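Local coordinates for protein putative esterase (Uncultured bacterium, PDB 7C4D) that probably hydrolyses carboxylic esters, as an esterase of the alpha/beta hydrolase fold from an uncultured marine bacterium, at residues K144-S149 / Y186-N191; E156-L161 / Q169-L174; E223-I228 / A251-H256. All blocks are in the same frame, centred on the assembly; numbering follows the deposited sequence.

Contacts 1 and 2 lie in the mainly helical insertion between core strands 113-119 and 217-222, and both segments of contact 2 fall within the stretch of chain that contact 1 brackets. Their centres are 12 Å apart, and they share packing: I146 CG1 sits 3.4 Å from L161 CD1. Contact 3 holds H253 of the probable catalytic triad, with acetate and sulfate close by. Contact 2, 21 Å away between centres, still reaches it through F173, whose CZ lies 3.4 Å from W254 NE1 beside the sulfate. Contact 1 does not touch contact 3: their centres are 28 Å apart and their nearest atoms about 12 Å.

Contact 1: K144-S149 / Y186-N191; sequences KSIDPS and YRWKIN
P148 presses its pyrrolidine ring against the strand 186-188, and its three ring methylenes can be taken in order. CB rests on the backbone at the start of the strand, 3.5 Å from Y186 O and 3.7 Å from R187 CA. CG, the outermost atom of the ring, meets the indole of W188 at CD1, 3.7 Å away, approaching obliquely. CD, next to the proline nitrogen, reaches the same five-membered ring at NE1, 3.8 Å off. Proline and indole cross at about a right angle.

W188 CG is anti to its own carbonyl carbon, beside the backbone N (chi1 -66°), and chi2 of 111° sets the turn of the indole that meets P148 and I146. Farther along the ring, CZ2 packs 4.0 Å from I146 CG2, again with the two side chains roughly perpendicular, while the rest of I146 runs on toward Q160 and L161 of helix 154-164. The edge carrying NE1 has I146 O near its plane, but at 3.9 Å this is too long to count as a hydrogen bond. NE1 is buried here with no polar partner in the model, which probably carries a small energetic cost.

P148 O and Y186 O come within 3.2 Å, two acceptors that cannot bond each other, so the contact rests on apolar surface. R187 NE forms a salt bridge with E179 of the partner strand 178-180, and I178 of that strand adds to the packing of both P148 and W188. The contact thus docks the loop between helices 131-144 and 154-164 onto a two-stranded antiparallel hairpin, within an insertion placed where alpha/beta hydrolases commonly carry their cap or lid.

Contact 2: E156-L161 / Q169-L174; sequences EIETQL and QLRMFL
R171 reaches across to helix 154-164 and pairs with E158 in a salt bridge. NH2 gives a weak hydrogen bond to E158 OE2 at 3.3 Å. The oxygen lies at the guanidinium edge, in its plane, but the carboxylate is turned 59° against that plane, so the groups do not form the flat two-pronged pair. NH1 instead lies against the E158 chain, 3.4 Å from CG, and comes within 3.1 Å of E158 O at an angle too poor for a bond. A bend in the arginine chain (chi3 84°) sets NE off to one side, where it stays 4.0 Å from E158 O and 4.1 Å from L161 O.

The two consecutive helices pack as a helical hairpin in the cap-like insertion of this alpha/beta hydrolase fold, obliquely antiparallel, their axes 10.3 Å apart and their N-to-C directions 135° apart. An alanine in place of R171 would probably leave the E158 carboxylate without its cationic mate here and open a gap beside the E158 and L161 carbonyls.

Within helix 154-164, E156 O is doubly satisfied: T159 OG1 donates to it at 2.8 Å, alongside the helical bond from Q160 N. On the other helix, N177 ND2 hydrogen-bonds to L174 O. Apart from the ion pair, L161 CD2 meets L174 CB at 4.4 Å.

Contact 3: E223-I228 / A251-H256; sequences ELSDYI and AGHWLH. With SO4 (sulfate ion), chain E; ACT (acetate ion), chain D.
Y227 and H253 lie face to face, ring centroids 3.6 Å apart and planes 17° from parallel. H253 ND1 sits 3.2 Å above the centre of the phenol ring, and Y227 CZ lies over the centre of the imidazole. At the imidazole edge come S225 OG, an acetate oxygen and W254 CZ2, while H253 CD2 rides 3.5 Å over a face of the W254 indole, toward its rim. Sulfate O4 meets the edge of H256, accepting from NE2 at 2.8 Å.

The backbones are tied by L224 N to A251 O, 2.8 Å. S225 OG takes the N-H of Y227 at 3.2 Å in an ST turn and also bonds D120 OD2, the oxygen to which H253 ND1 is hydrogen-bonded. S225 probably helps position D120, the likely acid of the triad.

H253 CG is anti to the backbone N (chi1 -179°); the imidazole has Y227 over one face, and its NE2 donates weakly to acetate O at 3.5 Å. The acetate also bonds L32 N and M97 N, and H253 touches S96. This chemistry is consistent with an S96-H253-D120 triad and an acetate, probably from the crystallisation liquor, lying in the oxyanion hole.

Contact 1: K144-S149 / Y186-N191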
loop_
_atom_site.group_PDB
_atom_site.type_symbol
_atom_site.label_atom_id
_atom_site.label_comp_id
_atom_site.label_asym_id
_atom_site.label_seq_id
_atom_site.Cartn_x
_atom_site.Cartn_y
_atom_site.Cartn_z
ATOM N N LYS A 144 7.609 -11.553 -14.117
ATOM C CA LYS A 144 8.951 -11.732 -14.657
ATOM C C LYS A 144 8.893 -12.477 -15.994
ATOM O O LYS A 144 9.762 -12.298 -16.845
ATOM C CB LYS A 144 9.815 -12.485 -13.639
ATOM C CG LYS A 144 11.307 -12.537 -13.938
ATOM C CD LYS A 144 12.081 -13.416 -12.980
ATOM C CE LYS A 144 13.429 -13.819 -13.534
ATOM N NZ LYS A 144 14.450 -13.887 -12.461
ATOM N N SER A 145 7.830 -13.275 -16.171
ATOM C CA SER A 145 7.696 -14.260 -17.233
ATOM C C SER A 145 6.847 -13.731 -18.389
ATOM O O SER A 145 6.764 -14.363 -19.442
ATOM C CB SER A 145 7.120 -15.538 -16.680
ATOM O OG SER A 145 8.062 -16.207 -15.851
ATOM N N ILE A 146 6.195 -12.584 -18.177
ATOM C CA ILE A 146 5.512 -11.897 -19.260
ATOM C C ILE A 146 6.513 -10.950 -19.921
ATOM O O ILE A 146 7.227 -10.223 -19.228
ATOM C CB ILE A 146 4.237 -11.182 -18.754
ATOM C CG1 ILE A 146 3.194 -12.162 -18.197
ATOM C CG2 ILE A 146 3.648 -10.253 -19.812
ATOM C CD1 ILE A 146 2.940 -13.402 -19.045
ATOM N N ASP A 147 6.586 -11.019 -21.258
ATOM C CA ASP A 147 7.381 -10.102 -22.062
ATOM C C ASP A 147 6.452 -9.075 -22.714
ATOM O O ASP A 147 5.786 -9.368 -23.712
ATOM C CB ASP A 147 8.292 -10.844 -23.049
ATOM C CG ASP A 147 9.071 -9.929 -23.982
ATOM O OD1 ASP A 147 9.671 -8.946 -23.488
ATOM O OD2 ASP A 147 9.065 -10.199 -25.205
ATOM N N PRO A 148 6.379 -7.839 -22.160
ATOM C CA PRO A 148 5.511 -6.797 -22.712
ATOM C C PRO A 148 6.022 -6.271 -24.053
ATOM O O PRO A 148 5.230 -5.812 -24.876
ATOM C CB PRO A 148 5.534 -5.707 -21.626
ATOM C CG PRO A 148 6.866 -5.890 -20.925
ATOM C CD PRO A 148 7.133 -7.380 -20.979
ATOM N N SER A 149 7.348 -6.379 -24.254
ATOM C CA SER A 149 8.072 -5.895 -25.423
ATOM C C SER A 149 7.619 -6.608 -26.692
ATOM O O SER A 149 7.846 -6.101 -27.790
ATOM C CB SER A 149 9.562 -6.049 -25.245
ATOM O OG SER A 149 10.157 -4.834 -24.822
ATOM N N TYR A 186 4.217 -2.262 -25.606
ATOM C CA TYR A 186 3.810 -2.260 -24.208
ATOM C C TYR A 186 5.026 -2.429 -23.298
ATOM O O TYR A 186 6.060 -2.941 -23.722
ATOM C CB TYR A 186 2.786 -3.369 -23.947
ATOM C CG TYR A 186 1.433 -3.122 -24.561
ATOM C CD1 TYR A 186 1.207 -3.343 -25.910
ATOM C CD2 TYR A 186 0.377 -2.657 -23.792
ATOM C CE1 TYR A 186 -0.033 -3.109 -26.483
ATOM C CE2 TYR A 186 -0.871 -2.420 -24.349
ATOM C CZ TYR A 186 -1.078 -2.650 -25.699
ATOM O OH TYR A 186 -2.302 -2.427 -26.262
ATOM N N ARG A 187 4.874 -1.995 -22.038
ATOM C CA ARG A 187 5.915 -2.048 -21.022
ATOM C C ARG A 187 5.290 -2.074 -19.629
ATOM O O ARG A 187 4.171 -1.602 -19.426
ATOM C CB ARG A 187 6.866 -0.856 -21.154
ATOM C CG ARG A 187 6.172 0.492 -21.287
ATOM C CD ARG A 187 7.158 1.634 -21.160
ATOM N NE ARG A 187 7.597 1.769 -19.778
ATOM C CZ ARG A 187 8.834 2.070 -19.393
ATOM N NH1 ARG A 187 9.122 2.166 -18.105
ATOM N NH2 ARG A 187 9.785 2.264 -20.292
ATOM N N TRP A 188 6.025 -2.640 -18.666
ATOM C CA TRP A 188 5.660 -2.506 -17.268
ATOM C C TRP A 188 6.039 -1.105 -16.812
ATOM O O TRP A 188 7.142 -0.650 -17.088
ATOM C CB TRP A 188 6.361 -3.557 -16.408
ATOM C CG TRP A 188 5.933 -4.966 -16.682
ATOM C CD1 TRP A 188 6.676 -5.957 -17.261
ATOM C CD2 TRP A 188 4.653 -5.553 -16.373
ATOM N NE1 TRP A 188 5.944 -7.113 -17.332
ATOM C CE2 TRP A 188 4.700 -6.902 -16.798
ATOM C CE3 TRP A 188 3.480 -5.082 -15.779
ATOM C CZ2 TRP A 188 3.610 -7.765 -16.664
ATOM C CZ3 TRP A 188 2.415 -5.949 -15.622
ATOM C CH2 TRP A 188 2.470 -7.268 -16.071
ATOM N N LYS A 189 5.133 -0.430 -16.095
ATOM C CA LYS A 189 5.518 0.859 -15.543
ATOM C C LYS A 189 6.181 0.678 -14.183
ATOM O O LYS A 189 6.852 1.596 -13.725
ATOM C CB LYS A 189 4.345 1.845 -15.466
ATOM C CG LYS A 189 3.181 1.437 -14.580
ATOM C CD LYS A 189 1.874 2.004 -15.074
ATOM C CE LYS A 189 0.871 2.213 -13.969
ATOM N NZ LYS A 189 -0.383 2.770 -14.511
ATOM N N ILE A 190 5.957 -0.479 -13.548
ATOM C CA ILE A 190 6.553 -0.827 -12.255
ATOM C C ILE A 190 7.927 -1.494 -12.405
ATOM O O ILE A 190 8.143 -2.312 -13.290
ATOM C CB ILE A 190 5.601 -1.732 -11.449
ATOM C CG1 ILE A 190 5.090 -2.903 -12.288
ATOM C CG2 ILE A 190 4.460 -0.914 -10.869
ATOM C CD1 ILE A 190 4.448 -4.002 -11.474
ATOM N N ASN A 191 8.823 -1.204 -11.455
ATOM C CA ASN A 191 10.158 -1.780 -11.382
ATOM C C ASN A 191 10.116 -3.175 -10.761
ATOM O O ASN A 191 10.471 -3.354 -9.588
ATOM C CB ASN A 191 11.081 -0.861 -10.594
ATOM C CG ASN A 191 12.548 -1.203 -10.711
ATOM O OD1 ASN A 191 12.899 -2.240 -11.260
ATOM N ND2 ASN A 191 13.392 -0.332 -10.178
#

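Contact 2: E156-L161 / Q169-L174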
loop_
_atom_site.group_PDB
_atom_site.type_symbol
_atom_site.label_atom_id
_atom_site.label_comp_id
_atom_site.label_asym_id
_atom_site.label_seq_id
_atom_site.Cartn_x
_atom_site.Cartn_y
_atom_site.Cartn_z
ATOM N N GLU A 156 -4.136 -9.908 -24.911
ATOM C CA GLU A 156 -3.245 -11.058 -24.974
ATOM C C GLU A 156 -2.566 -11.250 -23.619
ATOM O O GLU A 156 -2.550 -12.364 -23.093
ATOM C CB GLU A 156 -2.218 -10.929 -26.106
ATOM C CG GLU A 156 -2.791 -10.448 -27.434
ATOM C CD GLU A 156 -4.064 -11.125 -27.918
ATOM O OE1 GLU A 156 -4.014 -12.336 -28.212
ATOM O OE2 GLU A 156 -5.106 -10.440 -27.996
ATOM N N ILE A 157 -2.028 -10.151 -23.065
ATOM C CA ILE A 157 -1.381 -10.142 -21.760
ATOM C C ILE A 157 -2.348 -10.731 -20.732
ATOM O O ILE A 157 -1.932 -11.449 -19.824
ATOM C CB ILE A 157 -0.928 -8.723 -21.347
ATOM C CG1 ILE A 157 -0.554 -7.834 -22.541
ATOM C CG2 ILE A 157 0.172 -8.792 -20.294
ATOM C CD1 ILE A 157 0.935 -7.736 -22.840
ATOM N N GLU A 158 -3.640 -10.423 -20.908
ATOM C CA GLU A 158 -4.691 -10.858 -20.002
ATOM C C GLU A 158 -4.810 -12.382 -20.041
ATOM O O GLU A 158 -4.837 -13.022 -18.992
ATOM C CB GLU A 158 -6.013 -10.163 -20.341
ATOM C CG GLU A 158 -7.082 -10.349 -19.275
ATOM C CD GLU A 158 -8.467 -10.713 -19.786
ATOM O OE1 GLU A 158 -8.588 -11.049 -20.987
ATOM O OE2 GLU A 158 -9.421 -10.668 -18.980
ATOM N N THR A 159 -4.850 -12.947 -21.258
ATOM C CA THR A 159 -5.018 -14.381 -21.464
ATOM C C THR A 159 -3.746 -15.137 -21.073
ATOM O O THR A 159 -3.813 -16.312 -20.717
ATOM C CB THR A 159 -5.514 -14.700 -22.884
ATOM O OG1 THR A 159 -4.657 -14.044 -23.817
ATOM C CG2 THR A 159 -6.948 -14.278 -23.125
ATOM N N GLN A 160 -2.594 -14.455 -21.142
ATOM C CA GLN A 160 -1.324 -14.996 -20.678
ATOM C C GLN A 160 -1.340 -15.171 -19.158
ATOM O O GLN A 160 -0.888 -16.198 -18.651
ATOM C CB GLN A 160 -0.163 -14.091 -21.096
ATOM C CG GLN A 160 0.285 -14.292 -22.534
ATOM C CD GLN A 160 1.211 -13.187 -22.978
ATOM O OE1 GLN A 160 2.370 -13.118 -22.574
ATOM N NE2 GLN A 160 0.697 -12.303 -23.817
ATOM N N LEU A 161 -1.860 -14.157 -18.449
ATOM C CA LEU A 161 -1.960 -14.147 -16.994
ATOM C C LEU A 161 -3.118 -15.036 -16.538
ATOM O O LEU A 161 -3.216 -15.367 -15.356
ATOM C CB LEU A 161 -2.146 -12.702 -16.501
ATOM C CG LEU A 161 -1.035 -12.115 -15.624
ATOM C CD1 LEU A 161 0.330 -12.216 -16.293
ATOM C CD2 LEU A 161 -1.330 -10.664 -15.290
ATOM N N GLN A 169 -9.843 -10.193 -10.536
ATOM C CA GLN A 169 -9.604 -8.903 -9.910
ATOM C C GLN A 169 -8.103 -8.703 -9.719
ATOM O O GLN A 169 -7.587 -7.641 -10.056
ATOM C CB GLN A 169 -10.398 -8.767 -8.611
ATOM C CG GLN A 169 -11.877 -9.081 -8.783
ATOM C CD GLN A 169 -12.303 -10.149 -7.806
ATOM O OE1 GLN A 169 -12.960 -11.123 -8.168
ATOM N NE2 GLN A 169 -11.907 -9.982 -6.552
ATOM N N LEU A 170 -7.421 -9.740 -9.215
ATOM C CA LEU A 170 -5.966 -9.764 -9.096
ATOM C C LEU A 170 -5.316 -9.563 -10.465
ATOM O O LEU A 170 -4.382 -8.774 -10.600
ATOM C CB LEU A 170 -5.554 -11.089 -8.447
ATOM C CG LEU A 170 -4.087 -11.265 -8.063
ATOM C CD1 LEU A 170 -3.567 -10.071 -7.260
ATOM C CD2 LEU A 170 -3.917 -12.560 -7.278
ATOM N N ARG A 171 -5.861 -10.244 -11.482
ATOM C CA ARG A 171 -5.361 -10.177 -12.846
ATOM C C ARG A 171 -5.392 -8.736 -13.348
ATOM O O ARG A 171 -4.370 -8.248 -13.814
ATOM C CB ARG A 171 -6.141 -11.111 -13.781
ATOM C CG ARG A 171 -5.769 -12.587 -13.703
ATOM C CD ARG A 171 -6.858 -13.525 -14.217
ATOM N NE ARG A 171 -6.931 -13.775 -15.655
ATOM C CZ ARG A 171 -7.669 -13.084 -16.526
ATOM N NH1 ARG A 171 -7.656 -13.411 -17.808
ATOM N NH2 ARG A 171 -8.411 -12.068 -16.125
ATOM N N MET A 172 -6.556 -8.064 -13.270
ATOM C CA MET A 172 -6.688 -6.700 -13.786
ATOM C C MET A 172 -5.987 -5.682 -12.886
ATOM O O MET A 172 -5.507 -4.659 -13.386
ATOM C CB MET A 172 -8.139 -6.255 -13.987
ATOM C CG MET A 172 -8.644 -6.477 -15.399
ATOM S SD MET A 172 -9.402 -8.114 -15.567
ATOM C CE MET A 172 -10.898 -7.902 -14.597
ATOM N N PHE A 173 -5.948 -5.977 -11.576
ATOM C CA PHE A 173 -5.173 -5.236 -10.589
ATOM C C PHE A 173 -3.727 -5.118 -11.084
ATOM O O PHE A 173 -3.179 -4.005 -11.223
ATOM C CB PHE A 173 -5.365 -5.859 -9.193
ATOM C CG PHE A 173 -4.512 -5.231 -8.122
ATOM C CD1 PHE A 173 -4.915 -4.064 -7.478
ATOM C CD2 PHE A 173 -3.277 -5.769 -7.804
ATOM C CE1 PHE A 173 -4.099 -3.438 -6.545
ATOM C CE2 PHE A 173 -2.457 -5.152 -6.870
ATOM C CZ PHE A 173 -2.867 -3.987 -6.247
ATOM N N LEU A 174 -3.157 -6.281 -11.446
ATOM C CA LEU A 174 -1.783 -6.349 -11.926
ATOM C C LEU A 174 -1.645 -5.686 -13.293
ATOM O O LEU A 174 -0.644 -5.021 -13.566
ATOM C CB LEU A 174 -1.348 -7.816 -11.959
ATOM C CG LEU A 174 -1.256 -8.495 -10.592
ATOM C CD1 LEU A 174 -1.019 -9.996 -10.733
ATOM C CD2 LEU A 174 -0.150 -7.860 -9.771
#

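Contact 3: E223-I228 / A251-H256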
loop_
_atom_site.group_PDB
_atom_site.type_symbol
_atom_site.label_atom_id
_atom_site.label_comp_id
_atom_site.label_asym_id
_atom_site.label_seq_id
_atom_site.Cartn_x
_atom_site.Cartn_y
_atom_site.Cartn_z
ATOM N N GLU A 223 -12.089 -9.778 6.965
ATOM C CA GLU A 223 -12.586 -11.012 7.590
ATOM C C GLU A 223 -11.989 -12.251 6.916
ATOM O O GLU A 223 -11.569 -13.170 7.608
ATOM C CB GLU A 223 -14.119 -11.080 7.513
ATOM C CG GLU A 223 -14.748 -12.227 8.300
ATOM C CD GLU A 223 -16.126 -12.694 7.845
ATOM O OE1 GLU A 223 -16.879 -11.895 7.246
ATOM O OE2 GLU A 223 -16.448 -13.874 8.081
ATOM N N LEU A 224 -11.963 -12.262 5.570
ATOM C CA LEU A 224 -11.536 -13.410 4.775
ATOM C C LEU A 224 -10.043 -13.349 4.446
ATOM O O LEU A 224 -9.584 -14.046 3.556
ATOM C CB LEU A 224 -12.351 -13.449 3.481
ATOM C CG LEU A 224 -13.835 -13.101 3.605
ATOM C CD1 LEU A 224 -14.422 -12.740 2.257
ATOM C CD2 LEU A 224 -14.627 -14.219 4.272
ATOM N N SER A 225 -9.286 -12.522 5.163
ATOM C CA SER A 225 -7.844 -12.462 5.000
ATOM C C SER A 225 -7.155 -12.855 6.306
ATOM O O SER A 225 -7.719 -12.713 7.395
ATOM C CB SER A 225 -7.424 -11.097 4.536
ATOM O OG SER A 225 -6.078 -10.826 4.886
ATOM N N ASP A 226 -5.915 -13.333 6.171
ATOM C CA ASP A 226 -5.137 -13.819 7.291
ATOM C C ASP A 226 -3.838 -13.042 7.423
ATOM O O ASP A 226 -2.915 -13.545 8.051
ATOM C CB ASP A 226 -4.858 -15.319 7.181
ATOM C CG ASP A 226 -6.076 -16.158 7.525
ATOM O OD1 ASP A 226 -6.785 -15.807 8.491
ATOM O OD2 ASP A 226 -6.315 -17.149 6.814
ATOM N N TYR A 227 -3.800 -11.804 6.911
ATOM C CA TYR A 227 -2.633 -10.954 7.124
ATOM C C TYR A 227 -2.541 -10.533 8.582
ATOM O O TYR A 227 -1.426 -10.382 9.084
ATOM C CB TYR A 227 -2.614 -9.737 6.194
ATOM C CG TYR A 227 -2.240 -10.064 4.769
ATOM C CD1 TYR A 227 -3.020 -10.920 4.012
ATOM C CD2 TYR A 227 -1.134 -9.484 4.171
ATOM C CE1 TYR A 227 -2.689 -11.223 2.704
ATOM C CE2 TYR A 227 -0.779 -9.783 2.866
ATOM C CZ TYR A 227 -1.555 -10.664 2.142
ATOM O OH TYR A 227 -1.229 -10.946 0.862
ATOM N N ILE A 228 -3.705 -10.330 9.231
ATOM C CA ILE A 228 -3.761 -10.068 10.669
ATOM C C ILE A 228 -4.505 -11.219 11.363
ATOM O O ILE A 228 -5.630 -11.548 10.997
ATOM C CB ILE A 228 -4.393 -8.686 10.997
ATOM C CG1 ILE A 228 -3.703 -7.510 10.294
ATOM C CG2 ILE A 228 -4.480 -8.464 12.502
ATOM C CD1 ILE A 228 -4.340 -6.130 10.570
ATOM N N ALA A 251 -14.734 -9.224 3.601
ATOM C CA ALA A 251 -13.692 -8.678 2.752
ATOM C C ALA A 251 -12.374 -9.402 2.989
ATOM O O ALA A 251 -12.120 -9.895 4.089
ATOM C CB ALA A 251 -13.589 -7.191 2.931
ATOM N N GLY A 252 -11.586 -9.513 1.905
ATOM C CA GLY A 252 -10.272 -10.142 1.931
ATOM C C GLY A 252 -9.170 -9.112 2.160
ATOM O O GLY A 252 -9.309 -8.192 2.968
ATOM N N HIS A 253 -8.095 -9.242 1.388
ATOM C CA HIS A 253 -6.928 -8.400 1.555
ATOM C C HIS A 253 -7.117 -7.016 0.919
ATOM O O HIS A 253 -6.538 -6.044 1.398
ATOM C CB HIS A 253 -5.679 -9.171 1.134
ATOM C CG HIS A 253 -4.425 -8.375 1.298
ATOM N ND1 HIS A 253 -3.936 -8.003 2.537
ATOM C CD2 HIS A 253 -3.576 -7.850 0.383
ATOM C CE1 HIS A 253 -2.829 -7.301 2.379
ATOM N NE2 HIS A 253 -2.582 -7.199 1.072
ATOM N N TRP A 254 -7.913 -6.922 -0.157
ATOM C CA TRP A 254 -8.212 -5.655 -0.814
ATOM C C TRP A 254 -9.574 -5.171 -0.339
ATOM O O TRP A 254 -10.504 -5.024 -1.111
ATOM C CB TRP A 254 -8.114 -5.778 -2.345
ATOM C CG TRP A 254 -6.701 -5.853 -2.834
ATOM C CD1 TRP A 254 -5.950 -4.817 -3.303
ATOM C CD2 TRP A 254 -5.841 -7.003 -2.859
ATOM N NE1 TRP A 254 -4.696 -5.242 -3.638
ATOM C CE2 TRP A 254 -4.590 -6.576 -3.369
ATOM C CE3 TRP A 254 -5.990 -8.352 -2.517
ATOM C CZ2 TRP A 254 -3.500 -7.443 -3.523
ATOM C CZ3 TRP A 254 -4.922 -9.211 -2.681
ATOM C CH2 TRP A 254 -3.693 -8.764 -3.181
ATOM N N LEU A 255 -9.676 -4.951 0.974
ATOM C CA LEU A 255 -10.950 -4.682 1.621
ATOM C C LEU A 255 -11.562 -3.346 1.176
ATOM O O LEU A 255 -12.779 -3.157 1.221
ATOM C CB LEU A 255 -10.787 -4.821 3.145
ATOM C CG LEU A 255 -9.955 -3.767 3.878
ATOM C CD1 LEU A 255 -9.913 -4.103 5.358
ATOM C CD2 LEU A 255 -8.532 -3.644 3.328
ATOM N N HIS A 256 -10.736 -2.416 0.701
ATOM C CA HIS A 256 -11.268 -1.111 0.323
ATOM C C HIS A 256 -11.865 -1.125 -1.082
ATOM O O HIS A 256 -12.616 -0.225 -1.447
ATOM C CB HIS A 256 -10.147 -0.084 0.301
ATOM C CG HIS A 256 -9.029 -0.512 -0.586
ATOM N ND1 HIS A 256 -8.225 -1.624 -0.295
ATOM C CD2 HIS A 256 -8.578 -0.002 -1.748
ATOM C CE1 HIS A 256 -7.308 -1.746 -1.233
ATOM N NE2 HIS A 256 -7.487 -0.753 -2.119
HETATM S S SO4 E . -3.867 -0.879 -3.624
HETATM O O1 SO4 E . -3.466 -0.050 -4.729
HETATM O O2 SO4 E . -3.024 -2.055 -3.608
HETATM O O3 SO4 E . -3.692 -0.172 -2.370
HETATM O O4 SO4 E . -5.241 -1.265 -3.769
HETATM C C ACT D . 1.347 -5.866 -0.417
HETATM O O ACT D . 0.282 -6.439 -0.745
HETATM O OXT ACT D . 1.469 -4.626 -0.374
HETATM C CH3 ACT D . 2.592 -6.698 -0.019
#